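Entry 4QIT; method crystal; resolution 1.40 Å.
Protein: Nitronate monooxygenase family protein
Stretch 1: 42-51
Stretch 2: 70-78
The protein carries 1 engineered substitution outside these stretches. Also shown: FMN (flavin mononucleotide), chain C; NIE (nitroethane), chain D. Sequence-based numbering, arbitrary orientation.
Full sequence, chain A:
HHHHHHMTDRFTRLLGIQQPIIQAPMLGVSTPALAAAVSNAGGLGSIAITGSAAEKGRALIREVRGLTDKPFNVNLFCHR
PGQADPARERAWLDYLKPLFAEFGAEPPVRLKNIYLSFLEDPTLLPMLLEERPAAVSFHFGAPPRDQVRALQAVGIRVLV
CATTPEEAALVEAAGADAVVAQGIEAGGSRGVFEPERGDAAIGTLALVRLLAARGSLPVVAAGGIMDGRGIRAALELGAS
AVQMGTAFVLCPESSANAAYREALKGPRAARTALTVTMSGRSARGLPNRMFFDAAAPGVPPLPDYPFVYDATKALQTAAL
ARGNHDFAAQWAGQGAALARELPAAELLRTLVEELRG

Stretch 1 (42-51) GGLGSIAITG
Stretch 2 70-78: KPFNVNLFC

Two neighbouring parallel strands, one ending at A48 and the other at F77, are joined by a ladder of backbone hydrogen bonds that a threonine side chain extends at the C-terminal end. N73 and N75 of the second strand each use both backbone polar groups on the first. N73 N donates to G45 O (2.8 Å, N-H...O angle 144°) and N73 O accepts from I47 N (2.9 Å, 162°); two residues on, N75 N donates to I47 O (2.8 Å, 150°) and N75 O accepts from I49 N (3.1 Å, 165°). This alternation is the parallel pattern, with I47 between the two asparagines. Where the first chain leaves the strand, I49 turns to phi/psi -118/-6 and T50 to -61/143, and the T50 side chain takes over as acceptor: F77 N donates to T50 OG1 at 2.7 Å and a nearly straight 171°. T50 has chi1 -71° (m).

A side-chain bond lies alongside the ladder, N73 ND2 donating to S46 OG (2.9 Å, 145°), with S46 chi1 at -52° (m) and N73 at chi1 171° (t), chi2 31°. Two waters bridge the C-terminal end. Water 1 accepts from T50 N (3.1 Å from its O to that N) and donates to N75 O (2.8 Å); water 2 accepts from T50 OG1 (2.7 Å) and donates to F77 O (2.9 Å).

The register pairs S46 with N73 (CA-CA 4.4 Å), I47 with V74 (CA-CA 5.2 Å) and A48 with N75 (CA-CA 4.6 Å). The strand axes approach to 4.6 Å and their N-to-C directions differ by 20°, a signed crossing of -20°. Phi/psi is extended: -139/148, -127/157 and -113/130 for S46 to A48, and -117/133, -117/123 and -109/137 for N73 to N75. CA-H...O contacts fill in between the N-H bonds: S46 CA lies 3.2 Å from N73 O, and V74 CA lies 3.5 Å from I47 O.

S46, A48, N73 and N75 send their side chains to one face of the sheet, where FMN N3 donates to N75 OD1 (3.1 Å, 136°); N75 has chi1 179° (t), chi2 -95°. I47 and V74 point to the other face and meet there, I47 CG1 to V74 CG2 at 4.1 Å, with I47 p,t (57°, 175°) and V74 t (176°). I49, its chi1 off the wells at -110° and chi2 52° (p), continues this packing through CB to V74 CG1 (4.2 Å) and CG2 to L76 CD2 (4.0 Å); L76 has chi1 -63° (m), chi2 92°.

T50 also covers one face of the F77 ring, its CB 4.1 Å from the centroid and 20° off the normal. F77 has chi1 -64° (m), chi2 -6°; FMN N3 sits at the ring edge, 3.2 Å from F77 CE1, and nitroethane C1 is 3.2 Å from F77 CZ. At the N-terminal end L44 (t,p; -169°, 70°) reaches P71 CB through CD1 at 3.9 Å.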

ATOM      1  N   GLY A  42     -12.593  22.993  14.538  1.00 13.02           N
ATOM      2  CA  GLY A  42     -13.774  22.411  13.931  1.00 14.62           C
ATOM      3  C   GLY A  42     -13.709  20.931  13.597  1.00 15.43           C
ATOM      4  O   GLY A  42     -14.714  20.354  13.176  1.00 13.91           O
ATOM      5  N   GLY A  43     -12.541  20.322  13.777  1.00 11.96           N
ATOM      6  CA  GLY A  43     -12.391  18.891  13.549  1.00 12.89           C
ATOM      7  C   GLY A  43     -12.513  18.086  14.830  1.00 13.98           C
ATOM      8  O   GLY A  43     -13.093  18.558  15.812  1.00 13.93           O
ATOM      9  N   LEU A  44     -11.954  16.877  14.836  1.00 10.41           N
ATOM     10  CA  LEU A  44     -11.975  16.047  16.039  1.00 10.62           C
ATOM     11  C   LEU A  44     -10.549  15.824  16.515  1.00  9.52           C
ATOM     12  O   LEU A  44      -9.795  15.050  15.910  1.00 10.17           O
ATOM     13  CB  LEU A  44     -12.663  14.702  15.761  1.00  9.93           C
ATOM     14  CG  LEU A  44     -12.993  13.827  16.974  1.00  9.00           C
ATOM     15  CD1 LEU A  44     -14.120  14.484  17.786  1.00 11.56           C
ATOM     16  CD2 LEU A  44     -13.385  12.420  16.538  1.00 11.00           C
ATOM     17  N   GLY A  45     -10.164  16.512  17.587  1.00  9.74           N
ATOM     18  CA  GLY A  45      -8.857  16.303  18.184  1.00  9.95           C
ATOM     19  C   GLY A  45      -8.846  14.966  18.889  1.00 10.51           C
ATOM     20  O   GLY A  45      -9.912  14.444  19.263  1.00  9.75           O
ATOM     21  N   SER A  46      -7.653  14.399  19.065  1.00  9.17           N
ATOM     22  CA  SER A  46      -7.531  13.096  19.722  1.00  9.26           C
ATOM     23  C   SER A  46      -6.356  13.027  20.677  1.00  8.61           C
ATOM     24  O   SER A  46      -5.318  13.655  20.452  1.00 10.78           O
ATOM     25  CB  SER A  46      -7.400  11.962  18.688  1.00  9.33           C
ATOM     26  OG  SER A  46      -8.431  12.003  17.710  1.00 10.11           O
ATOM     27  N   ILE A  47      -6.522  12.252  21.743  1.00 10.42           N
ATOM     28  CA  ILE A  47      -5.400  11.862  22.595  1.00 10.42           C
ATOM     29  C   ILE A  47      -5.359  10.348  22.761  1.00 11.16           C
ATOM     30  O   ILE A  47      -6.379   9.665  22.606  1.00 11.92           O
ATOM     31  CB  ILE A  47      -5.431  12.518  23.998  1.00 11.68           C
ATOM     32  CG1 ILE A  47      -6.742  12.202  24.722  1.00 13.19           C
ATOM     33  CG2 ILE A  47      -5.188  14.031  23.898  1.00 13.61           C
ATOM     34  CD1 ILE A  47      -6.804  12.704  26.174  1.00 15.72           C
ATOM     35  N   ALA A  48      -4.171   9.845  23.078  1.00 12.29           N
ATOM     36  CA  ALA A  48      -3.940   8.426  23.321  1.00 10.76           C
ATOM     37  C   ALA A  48      -3.585   8.240  24.799  1.00 13.17           C
ATOM     38  O   ALA A  48      -2.708   8.939  25.319  1.00 17.34           O
ATOM     39  CB  ALA A  48      -2.809   7.924  22.424  1.00 14.88           C
ATOM     40  N   ILE A  49      -4.256   7.301  25.470  1.00 11.12           N
ATOM     41  CA  ILE A  49      -4.207   7.195  26.923  1.00 14.39           C
ATOM     42  C   ILE A  49      -3.611   5.864  27.394  1.00 14.23           C
ATOM     43  O   ILE A  49      -3.362   5.668  28.590  1.00 12.85           O
ATOM     44  CB  ILE A  49      -5.650   7.440  27.480  1.00 16.51           C
ATOM     45  CG1 ILE A  49      -5.718   8.767  28.222  1.00 25.94           C
ATOM     46  CG2 ILE A  49      -6.235   6.246  28.205  1.00 25.53           C
ATOM     47  CD1 ILE A  49      -5.199   9.872  27.390  1.00 22.91           C
ATOM     48  N   THR A  50      -3.352   4.958  26.454  1.00 13.22           N
ATOM     49  CA  THR A  50      -2.724   3.679  26.807  1.00 14.07           C
ATOM     50  C   THR A  50      -1.343   3.891  27.430  1.00 12.97           C
ATOM     51  O   THR A  50      -0.611   4.809  27.056  1.00 12.77           O
ATOM     52  CB  THR A  50      -2.656   2.738  25.583  1.00 12.75           C
ATOM     53  OG1 THR A  50      -3.980   2.290  25.266  1.00 15.48           O
ATOM     54  CG2 THR A  50      -1.758   1.530  25.859  1.00 13.84           C
ATOM     55  N   GLY A  51      -0.991   3.065  28.412  1.00 11.64           N
ATOM     56  CA  GLY A  51       0.307   3.188  29.052  1.00 13.72           C
ATOM     57  C   GLY A  51       0.259   4.055  30.294  1.00 17.14           C
ATOM     58  O   GLY A  51       1.259   4.181  30.998  1.00 19.24           O
ATOM     59  N   LYS A  70     -15.397  21.606  22.682  1.00 13.46           N
ATOM     60  CA  LYS A  70     -15.846  20.790  21.569  1.00 12.72           C
ATOM     61  C   LYS A  70     -15.508  19.302  21.745  1.00 13.28           C
ATOM     62  O   LYS A  70     -14.727  18.938  22.629  1.00 14.87           O
ATOM     63  CB  LYS A  70     -15.297  21.386  20.256  1.00 15.24           C
ATOM     64  CG  LYS A  70     -15.932  22.750  19.930  1.00 19.38           C
ATOM     65  CD  LYS A  70     -15.180  23.530  18.858  1.00 26.51           C
ATOM     66  CE  LYS A  70     -15.688  24.967  18.697  1.00 26.10           C
ATOM     67  NZ  LYS A  70     -15.382  25.834  19.887  1.00 25.00           N
ATOM     68  N   PRO A  71     -16.158  18.434  20.954  1.00 14.63           N
ATOM     69  CA  PRO A  71     -15.901  16.991  21.033  1.00 12.46           C
ATOM     70  C   PRO A  71     -14.450  16.637  20.753  1.00 12.60           C
ATOM     71  O   PRO A  71     -13.808  17.276  19.931  1.00 12.98           O
ATOM     72  CB  PRO A  71     -16.773  16.433  19.912  1.00 12.17           C
ATOM     73  CG  PRO A  71     -17.937  17.404  19.875  1.00 14.86           C
ATOM     74  CD  PRO A  71     -17.284  18.732  20.050  1.00 15.94           C
ATOM     75  N   PHE A  72     -13.959  15.613  21.438  1.00 11.66           N
ATOM     76  CA  PHE A  72     -12.645  15.045  21.148  1.00 10.87           C
ATOM     77  C   PHE A  72     -12.675  13.535  21.353  1.00 12.74           C
ATOM     78  O   PHE A  72     -13.645  12.980  21.878  1.00 12.84           O
ATOM     79  CB  PHE A  72     -11.536  15.711  21.983  1.00 11.07           C
ATOM     80  CG  PHE A  72     -11.729  15.580  23.470  1.00 13.84           C
ATOM     81  CD1 PHE A  72     -12.472  16.525  24.167  1.00 11.43           C
ATOM     82  CD2 PHE A  72     -11.169  14.523  24.170  1.00 13.57           C
ATOM     83  CE1 PHE A  72     -12.655  16.416  25.540  1.00 17.65           C
ATOM     84  CE2 PHE A  72     -11.346  14.409  25.545  1.00 14.33           C
ATOM     85  CZ  PHE A  72     -12.095  15.362  26.227  1.00 18.79           C
ATOM     86  N   ASN A  73     -11.589  12.891  20.937  1.00 11.30           N
ATOM     87  CA  ASN A  73     -11.480  11.444  20.806  1.00 10.71           C
ATOM     88  C   ASN A  73     -10.402  10.942  21.763  1.00 11.68           C
ATOM     89  O   ASN A  73      -9.312  11.521  21.856  1.00 11.90           O
ATOM     90  CB  ASN A  73     -11.121  11.151  19.336  1.00  9.99           C
ATOM     91  CG  ASN A  73     -10.760   9.697  19.055  1.00 10.80           C
ATOM     92  OD1 ASN A  73     -11.249   8.754  19.695  1.00 13.04           O
ATOM     93  ND2 ASN A  73      -9.911   9.507  18.039  1.00 10.77           N
ATOM     94  N   VAL A  74     -10.729   9.885  22.501  1.00 10.79           N
ATOM     95  CA  VAL A  74      -9.792   9.269  23.434  1.00 12.00           C
ATOM     96  C   VAL A  74      -9.508   7.848  22.973  1.00 10.41           C
ATOM     97  O   VAL A  74     -10.436   7.051  22.811  1.00 10.49           O
ATOM     98  CB  VAL A  74     -10.340   9.278  24.873  1.00 12.14           C
ATOM     99  CG1 VAL A  74      -9.392   8.549  25.809  1.00 13.20           C
ATOM    100  CG2 VAL A  74     -10.542  10.719  25.335  1.00 11.58           C
ATOM    101  N   ASN A  75      -8.235   7.537  22.746  1.00 10.67           N
ATOM    102  CA  ASN A  75      -7.855   6.274  22.115  1.00 11.50           C
ATOM    103  C   ASN A  75      -7.180   5.305  23.084  1.00 10.09           C
ATOM    104  O   ASN A  75      -6.315   5.699  23.884  1.00 11.07           O
ATOM    105  CB  ASN A  75      -6.944   6.575  20.927  1.00 11.16           C
ATOM    106  CG  ASN A  75      -6.468   5.333  20.203  1.00 12.80           C
ATOM    107  OD1 ASN A  75      -5.381   4.825  20.480  1.00 16.56           O
ATOM    108  ND2 ASN A  75      -7.269   4.849  19.260  1.00 12.74           N
ATOM    109  N   LEU A  76      -7.573   4.034  22.989  1.00 11.38           N
ATOM    110  CA  LEU A  76      -6.975   2.972  23.796  1.00 12.03           C
ATOM    111  C   LEU A  76      -6.567   1.786  22.932  1.00 10.89           C
ATOM    112  O   LEU A  76      -7.299   1.379  22.023  1.00 11.67           O
ATOM    113  CB  LEU A  76      -7.950   2.505  24.890  1.00 14.40           C
ATOM    114  CG  LEU A  76      -8.318   3.585  25.921  1.00 14.17           C
ATOM    115  CD1 LEU A  76      -9.578   4.336  25.507  1.00 17.94           C
ATOM    116  CD2 LEU A  76      -8.460   3.009  27.327  1.00 22.20           C
ATOM    117  N   PHE A  77      -5.404   1.222  23.231  1.00 11.60           N
ATOM    118  CA  PHE A  77      -4.984  -0.007  22.570  1.00 11.23           C
ATOM    119  C   PHE A  77      -5.802  -1.176  23.101  1.00 11.52           C
ATOM    120  O   PHE A  77      -6.087  -1.254  24.300  1.00 13.52           O
ATOM    121  CB  PHE A  77      -3.505  -0.286  22.817  1.00 11.15           C
ATOM    122  CG  PHE A  77      -2.573   0.754  22.241  1.00 11.24           C
ATOM    123  CD1 PHE A  77      -3.048   1.786  21.443  1.00 16.74           C
ATOM    124  CD2 PHE A  77      -1.216   0.673  22.493  1.00 13.38           C
ATOM    125  CE1 PHE A  77      -2.178   2.733  20.927  1.00 17.49           C
ATOM    126  CE2 PHE A  77      -0.337   1.605  21.977  1.00 13.88           C
ATOM    127  CZ  PHE A  77      -0.822   2.644  21.193  1.00 17.32           C
ATOM    128  N   CYS A  78      -6.168  -2.085  22.205  1.00 12.31           N
ATOM    129  CA  CYS A  78      -7.019  -3.219  22.540  1.00 10.99           C
ATOM    130  C   CYS A  78      -6.399  -4.485  21.954  1.00 10.72           C
ATOM    131  O   CYS A  78      -7.084  -5.344  21.386  1.00 12.97           O
ATOM    132  CB  CYS A  78      -8.417  -2.991  21.959  1.00 11.13           C
ATOM    133  SG  CYS A  78      -9.724  -3.996  22.706  1.00 16.38           S
TER
HETATM  134  N1  FMN C 401      -3.030   4.927  16.192  1.00 26.23           N
HETATM  135  C2  FMN C 401      -3.570   4.510  17.401  1.00 22.75           C
HETATM  136  O2  FMN C 401      -4.613   3.869  17.398  1.00 31.43           O
HETATM  137  N3  FMN C 401      -2.976   4.827  18.602  1.00 21.59           N
HETATM  138  C4  FMN C 401      -1.800   5.547  18.591  1.00 21.28           C
HETATM  139  O4  FMN C 401      -1.226   5.842  19.635  1.00 20.96           O
HETATM  140  C4A FMN C 401      -1.253   5.954  17.387  1.00 27.42           C
HETATM  141  N5  FMN C 401      -0.083   6.666  17.414  1.00 27.68           N
HETATM  142  C5A FMN C 401       0.488   7.111  16.246  1.00 23.83           C
HETATM  143  C6  FMN C 401       1.666   7.840  16.324  1.00 22.71           C
HETATM  144  C7  FMN C 401       2.272   8.320  15.181  1.00 21.93           C
HETATM  145  C7M FMN C 401       3.531   9.121  15.350  1.00 23.97           C
HETATM  146  C8  FMN C 401       1.708   8.046  13.935  1.00 21.00           C
HETATM  147  C8M FMN C 401       2.368   8.545  12.681  1.00 22.62           C
HETATM  148  C9  FMN C 401       0.523   7.304  13.860  1.00 23.22           C
HETATM  149  C9A FMN C 401      -0.102   6.832  15.021  1.00 24.50           C
HETATM  150  N10 FMN C 401      -1.288   6.097  14.982  1.00 25.57           N
HETATM  151  C10 FMN C 401      -1.858   5.653  16.173  1.00 24.26           C
HETATM  152  C1' FMN C 401      -1.929   5.755  13.661  1.00 23.08           C
HETATM  153  C2' FMN C 401      -2.994   6.751  13.235  1.00 23.73           C
HETATM  154  O2' FMN C 401      -4.159   6.540  13.991  1.00 23.23           O
HETATM  155  C3' FMN C 401      -3.354   6.573  11.767  1.00 20.65           C
HETATM  156  O3' FMN C 401      -3.561   5.217  11.431  1.00 19.08           O
HETATM  157  C4' FMN C 401      -2.192   7.080  10.944  1.00 18.01           C
HETATM  158  O4' FMN C 401      -1.614   8.204  11.583  1.00 20.42           O
HETATM  159  C5' FMN C 401      -2.712   7.509   9.582  1.00 17.85           C
HETATM  160  O5' FMN C 401      -1.575   7.577   8.777  1.00 10.56           O
HETATM  161  P   FMN C 401      -0.923   8.970   8.370  1.00  7.93           P
HETATM  162  O1P FMN C 401      -1.955  10.060   8.482  1.00 10.49           O
HETATM  163  O2P FMN C 401      -0.380   8.799   6.985  1.00  8.78           O
HETATM  164  O3P FMN C 401       0.162   9.195   9.371  1.00 10.36           O
HETATM  165  N3  NIE D 402       2.283   4.146  17.274  1.00 29.80           N
HETATM  166  C1  NIE D 402       1.052   2.581  18.564  1.00 26.38           C
HETATM  167  C2  NIE D 402       1.914   3.822  18.607  1.00 26.71           C
HETATM  168  O4  NIE D 402       1.421   4.134  16.399  1.00 26.09           O
HETATM  169  O5  NIE D 402       3.599   4.066  16.922  1.00 33.58           O
HETATM  170  O   HOH W   1      -3.661   4.819  23.349  1.00 15.67           O
HETATM  171  O   HOH W   2      -5.262   0.307  26.581  1.00 15.89           O